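Local coordinates for phage-related protein (Bordetella bronchiseptica RB50, PDB 3BJQ) that is probably a phage-type major capsid protein of prophage origin, a building block of the shell that would enclose the viral DNA, at residues L57-R62 with I173-N178; L87-P92 with A109-T114; P243-G248 with E309-P314. All blocks are in the same frame, centred on the assembly; numbering follows the deposited sequence.

Interaction 1. Residues L57-R62 with I173-N178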
loop_
_atom_site.group_PDB
_atom_site.type_symbol
_atom_site.label_atom_id
_atom_site.label_comp_id
_atom_site.label_asym_id
_atom_site.label_seq_id
_atom_site.Cartn_x
_atom_site.Cartn_y
_atom_site.Cartn_z
ATOM N N LEU E 57 -37.326 23.907 -23.086
ATOM C CA LEU E 57 -36.066 24.561 -22.685
ATOM C C LEU E 57 -34.920 23.548 -22.552
ATOM O O LEU E 57 -33.799 23.803 -22.978
ATOM C CB LEU E 57 -36.239 25.278 -21.336
ATOM C CG LEU E 57 -35.398 26.544 -21.160
ATOM C CD1 LEU E 57 -36.022 27.666 -21.969
ATOM C CD2 LEU E 57 -35.270 26.967 -19.700
ATOM N N TYR E 58 -35.230 22.398 -21.973
ATOM C CA TYR E 58 -34.280 21.321 -21.797
ATOM C C TYR E 58 -33.668 20.895 -23.124
ATOM O O TYR E 58 -32.481 20.613 -23.174
ATOM C CB TYR E 58 -34.970 20.131 -21.137
ATOM C CG TYR E 58 -34.096 18.972 -20.695
ATOM C CD1 TYR E 58 -33.118 19.124 -19.710
ATOM C CD2 TYR E 58 -34.313 17.705 -21.194
ATOM C CE1 TYR E 58 -32.352 18.033 -19.285
ATOM C CE2 TYR E 58 -33.563 16.602 -20.767
ATOM C CZ TYR E 58 -32.585 16.769 -19.831
ATOM O OH TYR E 58 -31.876 15.655 -19.430
ATOM N N ASN E 59 -34.471 20.868 -24.189
ATOM C CA ASN E 59 -33.990 20.489 -25.521
ATOM C C ASN E 59 -33.920 21.654 -26.514
ATOM O O ASN E 59 -34.145 21.498 -27.698
ATOM C CB ASN E 59 -34.820 19.325 -26.049
ATOM C CG ASN E 59 -34.648 18.068 -25.215
ATOM O OD1 ASN E 59 -33.531 17.680 -24.886
ATOM N ND2 ASN E 59 -35.747 17.427 -24.885
ATOM N N THR E 60 -33.597 22.826 -26.011
ATOM C CA THR E 60 -33.346 23.982 -26.836
ATOM C C THR E 60 -31.842 24.153 -26.928
ATOM O O THR E 60 -31.152 24.125 -25.917
ATOM C CB THR E 60 -33.952 25.236 -26.202
ATOM O OG1 THR E 60 -35.373 25.140 -26.269
ATOM C CG2 THR E 60 -33.489 26.477 -26.945
ATOM N N LYS E 61 -31.328 24.335 -28.134
ATOM C CA LYS E 61 -29.895 24.517 -28.299
ATOM C C LYS E 61 -29.513 25.838 -27.651
ATOM O O LYS E 61 -30.195 26.840 -27.792
ATOM C CB LYS E 61 -29.475 24.508 -29.773
ATOM C CG LYS E 61 -27.962 24.594 -29.990
ATOM C CD LYS E 61 -27.623 25.140 -31.345
ATOM C CE LYS E 61 -26.118 25.065 -31.625
ATOM N NZ LYS E 61 -25.829 25.123 -33.099
ATOM N N ARG E 62 -28.421 25.789 -26.907
ATOM C CA ARG E 62 -27.812 26.958 -26.307
ATOM C C ARG E 62 -27.739 28.143 -27.285
ATOM O O ARG E 62 -27.262 27.986 -28.411
ATOM C CB ARG E 62 -26.420 26.535 -25.913
ATOM C CG ARG E 62 -25.701 27.529 -25.190
ATOM C CD ARG E 62 -24.292 27.089 -24.984
ATOM N NE ARG E 62 -23.567 28.234 -24.464
ATOM C CZ ARG E 62 -22.354 28.188 -23.944
ATOM N NH1 ARG E 62 -21.704 27.026 -23.841
ATOM N NH2 ARG E 62 -21.816 29.318 -23.510
ATOM N N ILE E 173 -42.752 16.343 -25.231
ATOM C CA ILE E 173 -41.457 16.635 -24.628
ATOM C C ILE E 173 -40.277 16.531 -25.577
ATOM O O ILE E 173 -39.167 16.913 -25.227
ATOM C CB ILE E 173 -41.220 15.753 -23.367
ATOM C CG1 ILE E 173 -41.024 14.276 -23.718
ATOM C CG2 ILE E 173 -42.386 15.894 -22.397
ATOM C CD1 ILE E 173 -40.622 13.393 -22.499
ATOM N N GLY E 174 -40.508 16.049 -26.791
ATOM C CA GLY E 174 -39.424 15.986 -27.800
ATOM C C GLY E 174 -38.372 14.910 -27.579
ATOM O O GLY E 174 -37.209 15.006 -28.057
HETATM N N MSE E 175 -38.783 13.886 -26.832
HETATM C CA MSE E 175 -37.982 12.696 -26.603
HETATM C C MSE E 175 -38.899 11.498 -26.599
HETATM O O MSE E 175 -40.068 11.603 -26.215
HETATM C CB MSE E 175 -37.242 12.746 -25.260
HETATM C CG MSE E 175 -36.178 13.783 -25.223
HETATM SE SE MSE E 175 -35.386 14.042 -23.522
HETATM C CE MSE E 175 -36.821 14.532 -22.611
ATOM N N GLU E 176 -38.349 10.360 -27.021
ATOM C CA GLU E 176 -39.083 9.091 -27.010
ATOM C C GLU E 176 -39.180 8.615 -25.574
ATOM O O GLU E 176 -38.210 8.762 -24.815
ATOM C CB GLU E 176 -38.344 8.015 -27.833
ATOM C CG GLU E 176 -38.225 8.323 -29.342
ATOM C CD GLU E 176 -39.571 8.286 -30.104
ATOM O OE1 GLU E 176 -40.400 7.371 -29.867
ATOM O OE2 GLU E 176 -39.787 9.182 -30.949
ATOM N N PRO E 177 -40.341 8.056 -25.187
ATOM C CA PRO E 177 -40.381 7.416 -23.877
ATOM C C PRO E 177 -39.423 6.231 -23.887
ATOM O O PRO E 177 -39.237 5.613 -24.931
ATOM C CB PRO E 177 -41.835 6.961 -23.743
ATOM C CG PRO E 177 -42.364 6.906 -25.094
ATOM C CD PRO E 177 -41.633 7.953 -25.886
ATOM N N ASN E 178 -38.794 5.949 -22.750
ATOM C CA ASN E 178 -37.816 4.869 -22.659
ATOM C C ASN E 178 -38.136 3.806 -21.613
ATOM O O ASN E 178 -37.337 2.882 -21.400
ATOM C CB ASN E 178 -36.417 5.449 -22.414
ATOM C CG ASN E 178 -36.356 6.306 -21.183
ATOM O OD1 ASN E 178 -37.358 6.485 -20.490
ATOM N ND2 ASN E 178 -35.181 6.836 -20.895
#
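A Met-aromatic contact joins the ends of two helices: the selenium of Met175 (selenomethionine) sits at the edge of the Tyr58 ring. SE lies 5.4 Å from the ring centroid and 87° off the ring normal, with Tyr58 CE2 nearest at 4.2 Å, and the two side chains cross at about a right angle. Tyr58 CG is anti to the backbone N (chi1 -172°), carrying CG off on the side of Met175. Asn59 ND2 packs beside the same side chain, 3.7 Å from Met175 SE, and also gives a weak hydrogen bond to Ile173 O (3.5 Å, 137° at the hydrogen). Asn59 is where helix 52-58 loses helical torsions, and Gly174, at positive phi, is where helix 158-173 does. Helix 52-58 sits in the connection between strands 44-49 and 75-81, an antiparallel pair, consistent with the extended E-loop of an HK97-like capsid fold, here resting on the domain that carries helix 158-173. The polar ends have stronger partners: Tyr58 OH bonds to Glu260, and Asn59 OD1 to Arg117 of a second subunit. The same arginine makes a cation-pi contact with the Tyr58 ring.

Interaction 2. Residues L87-P92 with A109-T114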
loop_
_atom_site.group_PDB
_atom_site.type_symbol
_atom_site.label_atom_id
_atom_site.label_comp_id
_atom_site.label_asym_id
_atom_site.label_seq_id
_atom_site.Cartn_x
_atom_site.Cartn_y
_atom_site.Cartn_z
ATOM N N LEU E 87 -37.291 2.698 11.153
ATOM C CA LEU E 87 -37.667 1.433 11.765
ATOM C C LEU E 87 -36.468 0.998 12.602
ATOM O O LEU E 87 -35.479 1.730 12.690
ATOM C CB LEU E 87 -37.999 0.413 10.669
ATOM C CG LEU E 87 -39.210 0.711 9.777
ATOM C CD1 LEU E 87 -39.333 -0.273 8.618
ATOM C CD2 LEU E 87 -40.487 0.689 10.604
ATOM N N GLU E 88 -36.576 -0.155 13.246
ATOM C CA GLU E 88 -35.518 -0.675 14.099
ATOM C C GLU E 88 -35.257 -2.142 13.770
ATOM O O GLU E 88 -36.092 -3.018 14.060
ATOM C CB GLU E 88 -35.880 -0.519 15.590
ATOM C CG GLU E 88 -35.526 0.859 16.192
ATOM C CD GLU E 88 -35.936 1.004 17.636
ATOM O OE1 GLU E 88 -36.748 0.184 18.105
ATOM O OE2 GLU E 88 -35.447 1.936 18.306
ATOM N N ALA E 89 -34.097 -2.392 13.164
ATOM C CA ALA E 89 -33.607 -3.738 12.925
ATOM C C ALA E 89 -33.252 -4.368 14.279
ATOM O O ALA E 89 -32.792 -3.677 15.178
ATOM C CB ALA E 89 -32.395 -3.671 12.043
ATOM N N LYS E 90 -33.401 -5.681 14.395
ATOM C CA LYS E 90 -33.268 -6.380 15.668
ATOM C C LYS E 90 -32.475 -7.656 15.484
ATOM O O LYS E 90 -32.760 -8.435 14.584
ATOM C CB LYS E 90 -34.680 -6.713 16.181
ATOM C CG LYS E 90 -34.790 -7.504 17.431
ATOM C CD LYS E 90 -36.240 -7.497 17.973
ATOM C CE LYS E 90 -37.243 -8.078 16.971
ATOM N NZ LYS E 90 -36.864 -9.471 16.551
ATOM N N VAL E 91 -31.465 -7.839 16.329
ATOM C CA VAL E 91 -30.734 -9.089 16.376
ATOM C C VAL E 91 -31.003 -9.720 17.721
ATOM O O VAL E 91 -30.470 -9.256 18.731
ATOM C CB VAL E 91 -29.204 -8.901 16.156
ATOM C CG1 VAL E 91 -28.493 -10.209 16.406
ATOM C CG2 VAL E 91 -28.923 -8.437 14.765
ATOM N N PRO E 92 -31.841 -10.773 17.753
ATOM C CA PRO E 92 -32.171 -11.414 19.007
ATOM C C PRO E 92 -30.993 -12.186 19.585
ATOM O O PRO E 92 -30.170 -12.733 18.838
ATOM C CB PRO E 92 -33.330 -12.366 18.634
ATOM C CG PRO E 92 -33.255 -12.588 17.232
ATOM C CD PRO E 92 -32.500 -11.433 16.611
ATOM N N ALA E 109 -26.196 -7.035 9.363
ATOM C CA ALA E 109 -26.608 -6.860 7.978
ATOM C C ALA E 109 -27.940 -7.550 7.720
ATOM O O ALA E 109 -28.827 -6.965 7.135
ATOM C CB ALA E 109 -25.540 -7.383 7.018
ATOM N N ARG E 110 -28.079 -8.785 8.180
ATOM C CA ARG E 110 -29.328 -9.539 8.021
ATOM C C ARG E 110 -30.528 -8.868 8.689
ATOM O O ARG E 110 -31.612 -8.788 8.117
ATOM C CB ARG E 110 -29.166 -10.951 8.571
ATOM C CG ARG E 110 -28.329 -11.824 7.677
ATOM C CD ARG E 110 -27.762 -13.080 8.370
ATOM N NE ARG E 110 -27.234 -13.997 7.361
ATOM C CZ ARG E 110 -26.140 -13.763 6.634
ATOM N NH1 ARG E 110 -25.430 -12.657 6.822
ATOM N NH2 ARG E 110 -25.745 -14.638 5.705
ATOM N N SER E 111 -30.328 -8.385 9.903
ATOM C CA SER E 111 -31.394 -7.675 10.617
ATOM C C SER E 111 -31.833 -6.418 9.863
ATOM O O SER E 111 -33.010 -6.067 9.852
ATOM C CB SER E 111 -30.926 -7.289 12.019
ATOM O OG SER E 111 -29.974 -6.226 11.962
ATOM N N VAL E 112 -30.876 -5.753 9.224
ATOM C CA VAL E 112 -31.142 -4.515 8.481
ATOM C C VAL E 112 -31.927 -4.777 7.197
ATOM O O VAL E 112 -32.833 -4.002 6.845
ATOM C CB VAL E 112 -29.827 -3.752 8.182
ATOM C CG1 VAL E 112 -30.029 -2.709 7.080
ATOM C CG2 VAL E 112 -29.299 -3.109 9.473
ATOM N N ASN E 113 -31.567 -5.853 6.498
ATOM C CA ASN E 113 -32.281 -6.288 5.312
ATOM C C ASN E 113 -33.784 -6.404 5.537
ATOM O O ASN E 113 -34.568 -6.061 4.670
ATOM C CB ASN E 113 -31.744 -7.648 4.846
ATOM C CG ASN E 113 -30.402 -7.541 4.131
ATOM O OD1 ASN E 113 -29.957 -6.460 3.744
ATOM N ND2 ASN E 113 -29.752 -8.662 3.984
ATOM N N THR E 114 -34.160 -6.950 6.679
ATOM C CA THR E 114 -35.539 -7.125 7.049
ATOM C C THR E 114 -36.318 -5.828 6.972
ATOM O O THR E 114 -37.376 -5.758 6.304
ATOM C CB THR E 114 -35.597 -7.703 8.465
ATOM O OG1 THR E 114 -35.002 -9.007 8.422
ATOM C CG2 THR E 114 -37.028 -7.775 9.017
HETATM O O HOH W 1 -34.661 -6.631 11.802
#
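Ala89 and Ser111 bring strand 87-92 and helix 105-131 together, the axes of the two short segments passing 6.7 Å apart with N-to-C directions at 141°. Ala89 CB reaches the helix backbone, 3.3 Å from Ser111 O, and meets the serine hydroxyl, OG, at 3.5 Å. Ser111 OG stands between the backbone N and the carbonyl carbon (chi1 72°), the crowded position, from which it bonds back to Gly108 O one turn earlier. Its polar atom is satisfied within the helix, while CB faces the strand and packs on Lys90 O at 3.4 Å. Val91 adds a methyl: with CG1 anti to the backbone N (chi1 172°), CG2 falls beside that nitrogen and touches Ser111 CB at 3.6 Å. Val112 CG2 grazes Ala89 CB from the next helix position. One water joins the two backbones, accepting from Lys90 N (3.0 Å) and donating to Ser111 O (2.6 Å). The Lys90 side chain starts away from the helix, and NZ forms a salt bridge with Asp72 of a third subunit. A long helix packed obliquely against a strand, here 87-92, itself paired with 286-299, is consistent with the spine helix and peripheral domain of an HK97-like capsid protein.

Interaction 3. Residues P243-G248 with E309-P314; sequences PDVWLG and EDAGLP
The flat carboxylate of Asp244 takes the Asp310 N-H on the anti side of OD1, 30° out of its plane, in a nearly straight bond of 2.9 Å from Asp310 N to Asp244 OD1. Pro243 and Asp244 lead into strand 245-248, and the type I beta turn Asp310-Leu313 follows strand 305-309; the two strands are antiparallel neighbours in a six-stranded mixed sheet. Asp244 CG stands beside its own backbone N (chi1 -60°), close to the turn, and OD1 makes the contact. The Trp246 ring, further along the strand, carries Gly248 N 3.5 Å above one face, toward the rim, and meets Phe263 edge-to-face. Pro243 O holds the turn at a second point, accepting from Gly312 N at 2.7 Å with 161° at the hydrogen, the donor in the carbonyl plane. Beside this bond the Pro243 ring and Leu313 lie side by side, pointing the same way, with Pro243 CG 3.7 Å from Leu313 CG. Asp244 OD1 and Asp310 OD1 come within 3.8 Å, a like-charge pair whose repulsion a water lying 2.7 Å from Asp244 OD1 and 2.8 Å from Asp310 OD1 may soften. Val245 CG2 rests on Ala311 CB at 3.7 Å.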
loop_
_atom_site.group_PDB
_atom_site.type_symbol
_atom_site.label_atom_id
_atom_site.label_comp_id
_atom_site.label_asym_id
_atom_site.label_seq_id
_atom_site.Cartn_x
_atom_site.Cartn_y
_atom_site.Cartn_z
ATOM N N PRO E 243 -54.149 -3.828 -13.197
ATOM C CA PRO E 243 -54.246 -4.392 -14.537
ATOM C C PRO E 243 -53.737 -3.421 -15.608
ATOM O O PRO E 243 -54.060 -3.567 -16.782
ATOM C CB PRO E 243 -55.752 -4.610 -14.677
ATOM C CG PRO E 243 -56.348 -3.462 -13.927
ATOM C CD PRO E 243 -55.337 -3.007 -12.893
ATOM N N ASP E 244 -52.887 -2.478 -15.210
ATOM C CA ASP E 244 -52.548 -1.354 -16.066
ATOM C C ASP E 244 -51.269 -1.485 -16.877
ATOM O O ASP E 244 -50.472 -2.397 -16.693
ATOM C CB ASP E 244 -52.463 -0.085 -15.221
ATOM C CG ASP E 244 -53.762 0.242 -14.511
ATOM O OD1 ASP E 244 -54.846 -0.256 -14.910
ATOM O OD2 ASP E 244 -53.698 1.043 -13.563
ATOM N N VAL E 245 -51.130 -0.557 -17.824
ATOM C CA VAL E 245 -49.909 -0.383 -18.603
ATOM C C VAL E 245 -49.553 1.085 -18.507
ATOM O O VAL E 245 -50.447 1.919 -18.446
ATOM C CB VAL E 245 -50.115 -0.819 -20.047
ATOM C CG1 VAL E 245 -48.899 -0.469 -20.912
ATOM C CG2 VAL E 245 -50.416 -2.324 -20.054
ATOM N N TRP E 246 -48.263 1.394 -18.431
ATOM C CA TRP E 246 -47.813 2.777 -18.312
ATOM C C TRP E 246 -46.574 2.957 -19.192
ATOM O O TRP E 246 -45.804 2.029 -19.350
ATOM C CB TRP E 246 -47.505 3.078 -16.854
ATOM C CG TRP E 246 -46.868 4.414 -16.588
ATOM C CD1 TRP E 246 -47.505 5.570 -16.215
ATOM C CD2 TRP E 246 -45.463 4.729 -16.639
ATOM N NE1 TRP E 246 -46.591 6.572 -16.049
ATOM C CE2 TRP E 246 -45.333 6.090 -16.300
ATOM C CE3 TRP E 246 -44.307 3.993 -16.947
ATOM C CZ2 TRP E 246 -44.093 6.738 -16.260
ATOM C CZ3 TRP E 246 -43.074 4.632 -16.914
ATOM C CH2 TRP E 246 -42.979 6.000 -16.560
ATOM N N LEU E 247 -46.406 4.146 -19.759
ATOM C CA LEU E 247 -45.222 4.495 -20.542
ATOM C C LEU E 247 -44.677 5.818 -20.072
ATOM O O LEU E 247 -45.440 6.705 -19.766
ATOM C CB LEU E 247 -45.563 4.725 -21.997
ATOM C CG LEU E 247 -45.544 3.586 -23.005
ATOM C CD1 LEU E 247 -46.876 2.807 -22.994
ATOM C CD2 LEU E 247 -45.293 4.245 -24.352
ATOM N N GLY E 248 -43.364 5.996 -20.111
ATOM C CA GLY E 248 -42.808 7.274 -19.718
ATOM C C GLY E 248 -41.399 7.486 -20.180
ATOM O O GLY E 248 -40.711 6.544 -20.581
ATOM N N GLU E 309 -55.208 2.529 -18.561
ATOM C CA GLU E 309 -55.893 1.787 -17.507
ATOM C C GLU E 309 -56.625 0.542 -18.023
ATOM O O GLU E 309 -57.201 0.551 -19.110
ATOM C CB GLU E 309 -56.958 2.639 -16.823
ATOM C CG GLU E 309 -56.529 3.886 -16.133
ATOM C CD GLU E 309 -57.707 4.513 -15.384
ATOM O OE1 GLU E 309 -58.022 4.019 -14.275
ATOM O OE2 GLU E 309 -58.316 5.476 -15.916
ATOM N N ASP E 310 -56.610 -0.508 -17.202
ATOM C CA ASP E 310 -57.409 -1.725 -17.398
ATOM C C ASP E 310 -57.056 -2.636 -18.574
ATOM O O ASP E 310 -57.846 -3.513 -18.939
ATOM C CB ASP E 310 -58.897 -1.369 -17.372
ATOM C CG ASP E 310 -59.306 -0.742 -16.040
ATOM O OD1 ASP E 310 -58.555 -0.941 -15.059
ATOM O OD2 ASP E 310 -60.350 -0.056 -15.992
ATOM N N ALA E 311 -55.861 -2.469 -19.130
ATOM C CA ALA E 311 -55.412 -3.317 -20.227
ATOM C C ALA E 311 -55.565 -4.806 -19.888
ATOM O O ALA E 311 -56.030 -5.596 -20.700
ATOM C CB ALA E 311 -53.973 -2.997 -20.580
ATOM N N GLY E 312 -55.226 -5.177 -18.664
ATOM C CA GLY E 312 -55.208 -6.576 -18.276
ATOM C C GLY E 312 -56.462 -7.158 -17.675
ATOM O O GLY E 312 -56.437 -8.297 -17.228
ATOM N N LEU E 313 -57.549 -6.392 -17.642
ATOM C CA LEU E 313 -58.826 -6.885 -17.112
ATOM C C LEU E 313 -59.567 -7.716 -18.176
ATOM O O LEU E 313 -59.426 -7.464 -19.378
ATOM C CB LEU E 313 -59.730 -5.728 -16.655
ATOM C CG LEU E 313 -59.466 -4.985 -15.341
ATOM C CD1 LEU E 313 -60.484 -3.873 -15.167
ATOM C CD2 LEU E 313 -59.467 -5.930 -14.116
ATOM N N PRO E 314 -60.362 -8.713 -17.740
ATOM C CA PRO E 314 -61.147 -9.517 -18.675
ATOM C C PRO E 314 -62.035 -8.653 -19.550
ATOM O O PRO E 314 -62.606 -7.682 -19.055
ATOM C CB PRO E 314 -62.008 -10.391 -17.755
ATOM C CG PRO E 314 -61.249 -10.480 -16.503
ATOM C CD PRO E 314 -60.566 -9.152 -16.346
HETATM O O HOH W 2 -56.931 0.955 -13.707
#

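How the interactions relate
Interactions 1 and 3 meet in one part of the fold: Asn178 N lies 3.0 Å from Gly248 O, a probable hydrogen bond where strand 179-183 runs beside strand 245-248. Interaction 2 lies apart, its centre 44 Å from that of interaction 1 and 36 Å from that of interaction 3, on the other side of the chain's centre. Interactions 1 and 2 are buried and both adjoin neighbouring subunits, whereas interaction 3 is partly buried and no other chain of the assembly touches it. The chemistry differs with place: a selenium at a ring edge and one weak amide bond at two helix ends, small side chains and a bridging water between helix and strand, and direct hydrogen bonds fastening a turn.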